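BauA (Acinetobacter baumannii, PDB 6HCP) serves as an outer-membrane receptor for ferric preacinetobactin and probably carries this siderophore into the periplasm as a TonB-dependent transporter. Local coordinates at residues Met118-Thr130 / Leu339-Gly351. Numbering follows the deposited sequence. Where two conformers were deposited one is given.
Sequences MNGLFGITPFYRT and LAFDVDKKSADAG. With EDO (1,2-ethanediol), chain P; EDO (1,2-ethanediol), chain G; EDO (1,2-ethanediol), chain L.
Where the plug domain of this TonB-dependent receptor meets the inner wall of its beta-barrel, Ser347 on barrel strand 331-358 makes a direct hydrogen bond to the plug backbone. Its OG donates to Phe122 O over 2.8 Å, almost in line with the carbonyl (C=O...OG 168°). The same OG lies against plug side chains, 3.4 Å from Ile124 CD1 and close to Leu121 CG. A water donates to both Ser347 OG and Gly123 O, a carbonyl that also receives a hydrogen bond from Ser311 on strand 302-318. Residues Met118 to Leu121 form a type I' turn at the edge of the plug sheet; from this turn, Leu121 CD1 reaches within 4.0 Å of Asp349 CB, and a second water donates to Gly120 O and Asp349 OD2, part of a carboxylate whose main polar partner is Tyr305, outside the two segments.

Alternate residues of the barrel strand, Phe341, Val343, Lys345, Ser347 and Asp349, face the plug. The chain of Lys345 bends in its outer half, with CB and CD both 3.7 Å from Gly123 O. NZ lies near the plane of the Phe127 ring, at its edge, and donates to a third water, which in turn donates to Thr125 O; Ser311 and Thr313 also bond this ammonium, three polar partners that probably offset the cost of burying it.

Farther along, the contact becomes aromatic. The CA to CB bond of Phe127 points toward the barrel strand, and with CG anti to the backbone N (chi1 -160°) the ring meets Phe341, which comes from the opposite direction. Phe341 CZ comes within 3.4 Å of Phe127 CE2, the planes inclined at 59°, while Tyr128 CE2 packs 3.8 Å from the same CZ.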
ATOM      1  N   MET A 118      12.286  32.094  20.390  1.00 25.95           N
ATOM      2  CA  MET A 118      13.592  31.609  19.966  1.00 25.32           C
ATOM      3  C   MET A 118      14.622  31.957  21.043  1.00 27.26           C
ATOM      4  O   MET A 118      14.756  33.119  21.384  1.00 26.79           O
ATOM      5  CB  MET A 118      14.033  32.205  18.632  1.00 25.25           C
ATOM      6  CG  MET A 118      15.378  31.620  18.155  1.00 29.93           C
ATOM      7  SD  MET A 118      15.944  32.342  16.602  1.00 35.06           S
ATOM      8  CE  MET A 118      14.663  31.808  15.482  1.00 34.42           C
ATOM      9  N   ASN A 119      15.171  30.931  21.703  1.00 26.47           N
ATOM     10  CA  ASN A 119      16.065  31.122  22.833  1.00 29.09           C
ATOM     11  C   ASN A 119      15.406  32.064  23.853  1.00 34.76           C
ATOM     12  O   ASN A 119      16.072  32.940  24.440  1.00 27.10           O
ATOM     13  CB  ASN A 119      17.409  31.680  22.358  1.00 31.61           C
ATOM     14  CG  ASN A 119      18.113  30.757  21.381  1.00 32.33           C
ATOM     15  OD1 ASN A 119      18.149  29.545  21.591  1.00 28.97           O
ATOM     16  ND2 ASN A 119      18.695  31.321  20.338  1.00 27.79           N
ATOM     17  N   GLY A 120      14.092  31.909  24.038  1.00 28.16           N
ATOM     18  CA  GLY A 120      13.347  32.617  25.083  1.00 26.92           C
ATOM     19  C   GLY A 120      12.761  33.951  24.626  1.00 27.13           C
ATOM     20  O   GLY A 120      12.027  34.577  25.394  1.00 29.62           O
ATOM     21  N   LEU A 121      13.097  34.406  23.416  1.00 27.02           N
ATOM     22  CA  LEU A 121      12.681  35.718  22.893  1.00 26.41           C
ATOM     23  C   LEU A 121      11.550  35.565  21.867  1.00 29.90           C
ATOM     24  O   LEU A 121      11.702  34.842  20.878  1.00 27.41           O
ATOM     25  CB  LEU A 121      13.892  36.404  22.247  1.00 26.30           C
ATOM     26  CG  LEU A 121      13.724  37.886  21.910  1.00 27.15           C
ATOM     27  CD1 LEU A 121      13.532  38.725  23.175  1.00 32.92           C
ATOM     28  CD2 LEU A 121      14.913  38.408  21.115  1.00 27.25           C
ATOM     29  N   PHE A 122      10.492  36.362  22.032  0.50 25.59           N
ATOM     30  CA  PHE A 122       9.334  36.336  21.147  0.50 22.61           C
ATOM     31  C   PHE A 122       9.536  37.334  19.992  0.50 25.02           C
ATOM     32  O   PHE A 122      10.395  38.218  20.058  0.50 26.74           O
ATOM     33  CB  PHE A 122       8.078  36.591  21.984  0.50 20.70           C
ATOM     34  CG  PHE A 122       7.813  35.532  23.021  0.50 21.07           C
ATOM     35  CD1 PHE A 122       8.385  35.603  24.283  0.50 18.24           C
ATOM     36  CD2 PHE A 122       7.061  34.411  22.709  0.50 19.53           C
ATOM     37  CE1 PHE A 122       8.208  34.590  25.211  0.50 18.29           C
ATOM     38  CE2 PHE A 122       6.877  33.400  23.642  0.50 19.67           C
ATOM     39  CZ  PHE A 122       7.415  33.505  24.903  0.50 19.83           C
ATOM     40  N   GLY A 123       8.829  37.102  18.884  1.00 24.93           N
ATOM     41  CA  GLY A 123       8.827  37.992  17.734  1.00 26.94           C
ATOM     42  C   GLY A 123       9.974  37.778  16.746  1.00 27.56           C
ATOM     43  O   GLY A 123      10.213  38.665  15.890  1.00 28.65           O
ATOM     44  N   ILE A 124      10.674  36.634  16.824  1.00 26.38           N
ATOM     45  CA  ILE A 124      11.856  36.364  15.975  1.00 25.73           C
ATOM     46  C   ILE A 124      11.576  35.259  14.936  1.00 31.41           C
ATOM     47  O   ILE A 124      12.138  35.271  13.823  1.00 27.10           O
ATOM     48  CB  ILE A 124      13.069  35.982  16.839  1.00 25.04           C
ATOM     49  CG1 ILE A 124      13.282  36.967  17.991  1.00 28.97           C
ATOM     50  CG2 ILE A 124      14.311  35.824  15.983  1.00 29.25           C
ATOM     51  CD1 ILE A 124      13.432  38.395  17.513  1.00 31.81           C
ATOM     52  N   THR A 125      10.843  34.235  15.364  1.00 26.86           N
ATOM     53  CA  THR A 125      10.595  33.007  14.587  1.00 26.25           C
ATOM     54  C   THR A 125       9.745  33.287  13.356  1.00 27.05           C
ATOM     55  O   THR A 125       9.006  34.272  13.279  1.00 26.04           O
ATOM     56  CB  THR A 125       9.933  31.943  15.478  1.00 27.70           C
ATOM     57  OG1 THR A 125       8.865  32.557  16.199  1.00 29.46           O
ATOM     58  CG2 THR A 125      10.894  31.304  16.452  1.00 29.26           C
ATOM     59  N   PRO A 126       9.761  32.382  12.351  1.00 27.86           N
ATOM     60  CA  PRO A 126       8.896  32.535  11.184  1.00 26.66           C
ATOM     61  C   PRO A 126       7.417  32.650  11.574  1.00 23.86           C
ATOM     62  O   PRO A 126       6.993  32.043  12.543  1.00 26.81           O
ATOM     63  CB  PRO A 126       9.200  31.269  10.370  1.00 25.03           C
ATOM     64  CG  PRO A 126      10.622  30.951  10.746  1.00 26.68           C
ATOM     65  CD  PRO A 126      10.691  31.249  12.227  1.00 25.71           C
ATOM     66  N   PHE A 127       6.672  33.449  10.816  1.00 25.15           N
ATOM     67  CA  PHE A 127       5.332  33.880  11.218  1.00 25.24           C
ATOM     68  C   PHE A 127       4.338  32.705  11.255  1.00 25.37           C
ATOM     69  O   PHE A 127       3.562  32.599  12.177  1.00 22.95           O
ATOM     70  CB  PHE A 127       4.836  34.949  10.251  1.00 26.32           C
ATOM     71  CG  PHE A 127       3.721  35.816  10.776  1.00 28.08           C
ATOM     72  CD1 PHE A 127       3.980  36.840  11.673  1.00 31.93           C
ATOM     73  CD2 PHE A 127       2.423  35.668  10.312  1.00 25.75           C
ATOM     74  CE1 PHE A 127       2.966  37.708  12.064  1.00 26.51           C
ATOM     75  CE2 PHE A 127       1.408  36.510  10.734  1.00 29.75           C
ATOM     76  CZ  PHE A 127       1.679  37.528  11.624  1.00 26.35           C
ATOM     77  N   TYR A 128       4.372  31.825  10.246  1.00 22.47           N
ATOM     78  CA  TYR A 128       3.289  30.851  10.047  1.00 26.30           C
ATOM     79  C   TYR A 128       3.795  29.401   9.963  1.00 26.36           C
ATOM     80  O   TYR A 128       3.016  28.477  10.199  1.00 25.26           O
ATOM     81  CB  TYR A 128       2.504  31.172   8.779  1.00 23.43           C
ATOM     82  CG  TYR A 128       1.437  32.221   8.899  1.00 22.03           C
ATOM     83  CD1 TYR A 128       0.741  32.439  10.080  1.00 26.23           C
ATOM     84  CD2 TYR A 128       1.160  33.047   7.825  1.00 24.38           C
ATOM     85  CE1 TYR A 128      -0.287  33.366  10.150  1.00 25.49           C
ATOM     86  CE2 TYR A 128       0.104  33.940   7.856  1.00 25.73           C
ATOM     87  CZ  TYR A 128      -0.580  34.144   9.039  1.00 25.11           C
ATOM     88  OH  TYR A 128      -1.571  35.067   9.061  1.00 26.80           O
ATOM     89  N   ARG A 129       5.021  29.177   9.475  1.00 25.28           N
ATOM     90  CA  ARG A 129       5.564  27.807   9.444  1.00 24.97           C
ATOM     91  C   ARG A 129       7.080  27.862   9.580  1.00 24.50           C
ATOM     92  O   ARG A 129       7.718  28.679   8.947  1.00 29.05           O
ATOM     93  CB  ARG A 129       5.159  27.082   8.153  1.00 25.75           C
ATOM     94  CG  ARG A 129       5.750  25.678   8.001  1.00 26.55           C
ATOM     95  CD  ARG A 129       4.781  24.736   7.295  1.00 33.22           C
ATOM     96  NE  ARG A 129       4.396  25.241   5.998  1.00 34.48           N
ATOM     97  CZ  ARG A 129       3.156  25.447   5.590  1.00 31.16           C
ATOM     98  NH1 ARG A 129       2.129  24.851   6.196  1.00 29.83           N
ATOM     99  NH2 ARG A 129       2.981  26.143   4.482  1.00 30.31           N
ATOM    100  N   THR A 130       7.615  26.978  10.424  1.00 26.45           N
ATOM    101  CA  THR A 130       9.009  26.921  10.735  1.00 26.47           C
ATOM    102  C   THR A 130       9.547  25.526  10.405  1.00 29.32           C
ATOM    103  O   THR A 130       9.205  24.563  11.081  1.00 26.11           O
ATOM    104  CB  THR A 130       9.271  27.298  12.204  1.00 27.56           C
ATOM    105  OG1 THR A 130       8.825  28.642  12.394  1.00 27.06           O
ATOM    106  CG2 THR A 130      10.737  27.194  12.567  1.00 29.63           C
ATOM    107  N   LEU A 339      -4.423  38.261  -0.596  1.00 27.20           N
ATOM    108  CA  LEU A 339      -3.971  38.924   0.617  1.00 30.25           C
ATOM    109  C   LEU A 339      -2.454  39.000   0.589  1.00 31.33           C
ATOM    110  O   LEU A 339      -1.775  38.062   0.184  1.00 29.45           O
ATOM    111  CB  LEU A 339      -4.462  38.133   1.837  1.00 31.61           C
ATOM    112  CG  LEU A 339      -3.947  38.622   3.197  1.00 37.31           C
ATOM    113  CD1 LEU A 339      -4.399  40.047   3.478  1.00 47.98           C
ATOM    114  CD2 LEU A 339      -4.422  37.696   4.308  1.00 43.60           C
ATOM    115  N   ALA A 340      -1.916  40.140   1.017  1.00 25.49           N
ATOM    116  CA  ALA A 340      -0.498  40.241   1.285  1.00 27.93           C
ATOM    117  C   ALA A 340      -0.327  41.124   2.509  1.00 28.72           C
ATOM    118  O   ALA A 340      -1.161  42.014   2.748  1.00 30.15           O
ATOM    119  CB  ALA A 340       0.282  40.787   0.105  1.00 30.78           C
ATOM    120  N   PHE A 341       0.677  40.797   3.320  1.00 26.69           N
ATOM    121  CA  PHE A 341       1.053  41.711   4.389  1.00 27.91           C
ATOM    122  C   PHE A 341       2.559  41.621   4.613  1.00 28.48           C
ATOM    123  O   PHE A 341       3.219  40.609   4.337  1.00 26.66           O
ATOM    124  CB  PHE A 341       0.200  41.470   5.642  1.00 25.16           C
ATOM    125  CG  PHE A 341       0.395  40.134   6.319  1.00 26.66           C
ATOM    126  CD1 PHE A 341       1.464  39.906   7.169  1.00 28.48           C
ATOM    127  CD2 PHE A 341      -0.509  39.109   6.100  1.00 29.01           C
ATOM    128  CE1 PHE A 341       1.644  38.667   7.778  1.00 30.13           C
ATOM    129  CE2 PHE A 341      -0.350  37.882   6.724  1.00 30.79           C
ATOM    130  CZ  PHE A 341       0.723  37.661   7.555  1.00 26.43           C
ATOM    131  N   ASP A 342       3.116  42.758   5.034  1.00 27.17           N
ATOM    132  CA  ASP A 342       4.509  42.888   5.402  1.00 28.04           C
ATOM    133  C   ASP A 342       4.551  43.370   6.849  1.00 29.13           C
ATOM    134  O   ASP A 342       3.836  44.323   7.185  1.00 29.13           O
ATOM    135  CB  ASP A 342       5.241  43.915   4.527  1.00 32.78           C
ATOM    136  CG  ASP A 342       5.239  43.591   3.036  1.00 38.73           C
ATOM    137  OD1 ASP A 342       5.255  42.396   2.697  1.00 34.30           O
ATOM    138  OD2 ASP A 342       5.042  44.530   2.236  1.00 41.96           O
ATOM    139  N   VAL A 343       5.369  42.735   7.678  1.00 30.22           N
ATOM    140  CA  VAL A 343       5.449  43.141   9.083  1.00 31.90           C
ATOM    141  C   VAL A 343       6.915  43.174   9.527  1.00 29.04           C
ATOM    142  O   VAL A 343       7.732  42.284   9.198  1.00 28.97           O
ATOM    143  CB  VAL A 343       4.529  42.290   9.976  1.00 36.16           C
ATOM    144  CG1 VAL A 343       4.542  40.832   9.619  1.00 34.56           C
ATOM    145  CG2 VAL A 343       4.760  42.485  11.469  1.00 32.34           C
ATOM    146  N   ASP A 344       7.269  44.283  10.183  0.50 26.89           N
ATOM    147  CA  ASP A 344       8.582  44.504  10.774  0.50 27.96           C
ATOM    148  C   ASP A 344       8.445  44.475  12.301  0.50 26.84           C
ATOM    149  O   ASP A 344       7.653  45.236  12.869  0.50 30.37           O
ATOM    150  CB  ASP A 344       9.161  45.853  10.336  0.50 32.69           C
ATOM    151  CG  ASP A 344       9.573  45.907   8.872  0.50 34.65           C
ATOM    152  OD1 ASP A 344       9.935  44.858   8.327  0.50 38.56           O
ATOM    153  OD2 ASP A 344       9.535  47.002   8.295  0.50 37.41           O
ATOM    154  N   LYS A 345       9.233  43.606  12.940  1.00 26.11           N
ATOM    155  CA  LYS A 345       9.126  43.321  14.355  1.00 28.91           C
ATOM    156  C   LYS A 345      10.452  43.675  15.036  1.00 27.45           C
ATOM    157  O   LYS A 345      11.518  43.399  14.499  1.00 26.51           O
ATOM    158  CB  LYS A 345       8.821  41.833  14.564  1.00 26.73           C
ATOM    159  CG  LYS A 345       7.442  41.367  14.123  1.00 29.92           C
ATOM    160  CD  LYS A 345       7.333  39.862  13.844  1.00 28.19           C
ATOM    161  CE  LYS A 345       7.503  39.575  12.360  1.00 33.29           C
ATOM    162  NZ  LYS A 345       8.126  38.262  12.097  1.00 34.43           N
ATOM    163  N   LYS A 346      10.355  44.121  16.293  1.00 29.21           N
ATOM    164  CA  LYS A 346      11.496  44.272  17.183  1.00 27.15           C
ATOM    165  C   LYS A 346      11.105  43.829  18.588  1.00 24.72           C
ATOM    166  O   LYS A 346       9.975  44.044  19.009  1.00 27.97           O
ATOM    167  CB  LYS A 346      11.938  45.742  17.237  1.00 36.20           C
ATOM    168  CG  LYS A 346      12.442  46.318  15.921  1.00 47.98           C
ATOM    169  CD  LYS A 346      12.824  47.796  16.034  1.00 59.45           C
ATOM    170  CE  LYS A 346      12.716  48.557  14.728  1.00 71.88           C
ATOM    171  NZ  LYS A 346      13.406  47.850  13.625  1.00 65.55           N
ATOM    172  N   SER A 347      12.050  43.245  19.320  1.00 25.85           N
ATOM    173  CA  SER A 347      11.734  42.714  20.614  1.00 28.43           C
ATOM    174  C   SER A 347      12.974  42.726  21.509  1.00 26.93           C
ATOM    175  O   SER A 347      14.117  42.654  21.059  1.00 29.92           O
ATOM    176  CB  SER A 347      11.131  41.322  20.512  1.00 33.30           C
ATOM    177  OG  SER A 347      12.012  40.481  19.831  1.00 42.46           O
ATOM    178  N   ALA A 348      12.723  42.782  22.809  1.00 28.14           N
ATOM    179  CA  ALA A 348      13.810  42.860  23.776  1.00 28.86           C
ATOM    180  C   ALA A 348      13.345  42.270  25.094  1.00 28.39           C
ATOM    181  O   ALA A 348      12.160  42.350  25.442  1.00 27.49           O
ATOM    182  CB  ALA A 348      14.260  44.302  23.923  1.00 32.99           C
ATOM    183  N   ASP A 349      14.318  41.778  25.860  1.00 26.87           N
ATOM    184  CA  ASP A 349      14.107  41.202  27.168  1.00 29.80           C
ATOM    185  C   ASP A 349      15.433  41.323  27.919  1.00 36.50           C
ATOM    186  O   ASP A 349      16.458  40.804  27.429  1.00 35.43           O
ATOM    187  CB  ASP A 349      13.676  39.739  27.041  1.00 31.90           C
ATOM    188  CG  ASP A 349      13.480  38.995  28.350  1.00 38.68           C
ATOM    189  OD1 ASP A 349      13.719  39.593  29.422  1.00 37.10           O
ATOM    190  OD2 ASP A 349      13.074  37.811  28.287  1.00 38.70           O
ATOM    191  N   ALA A 350      15.431  42.099  29.006  1.00 31.73           N
ATOM    192  CA  ALA A 350      16.640  42.338  29.814  1.00 32.42           C
ATOM    193  C   ALA A 350      16.284  42.245  31.294  1.00 30.11           C
ATOM    194  O   ALA A 350      15.176  42.582  31.703  1.00 32.10           O
ATOM    195  CB  ALA A 350      17.230  43.684  29.473  1.00 33.83           C
ATOM    196  N   GLY A 351      17.238  41.784  32.106  1.00 30.87           N
ATOM    197  CA  GLY A 351      16.981  41.673  33.513  1.00 33.67           C
ATOM    198  C   GLY A 351      18.201  41.255  34.313  1.00 29.77           C
ATOM    199  O   GLY A 351      19.329  41.274  33.831  1.00 29.66           O
TER
HETATM  200  C1  EDO P 813      15.167  35.288  27.306  1.00 75.06           C
HETATM  201  O1  EDO P 813      15.920  35.776  28.420  1.00 90.48           O
HETATM  202  C2  EDO P 813      15.421  36.154  26.087  1.00 60.80           C
HETATM  203  O2  EDO P 813      16.440  35.540  25.293  1.00 62.01           O
HETATM  204  C1  EDO G 804      10.165  39.725  24.301  1.00 41.61           C
HETATM  205  O1  EDO G 804      10.213  38.280  24.232  1.00 31.16           O
HETATM  206  C2  EDO G 804       8.994  40.274  23.502  1.00 37.85           C
HETATM  207  O2  EDO G 804       7.756  40.105  24.214  1.00 47.53           O
HETATM  208  C1  EDO L 809       6.270  47.307   6.023  1.00 51.48           C
HETATM  209  O1  EDO L 809       7.651  47.138   6.346  1.00 61.71           O
HETATM  210  C2  EDO L 809       5.493  47.318   7.327  1.00 44.00           C
HETATM  211  O2  EDO L 809       6.109  48.195   8.277  1.00 48.52           O
HETATM  212  O   HOH W   1      11.446  37.083  26.322  1.00 35.59           O
HETATM  213  O   HOH W   2      11.280  41.068  17.090  1.00 43.92           O
HETATM  214  O   HOH W   3       6.931  36.135  13.535  1.00 38.96           O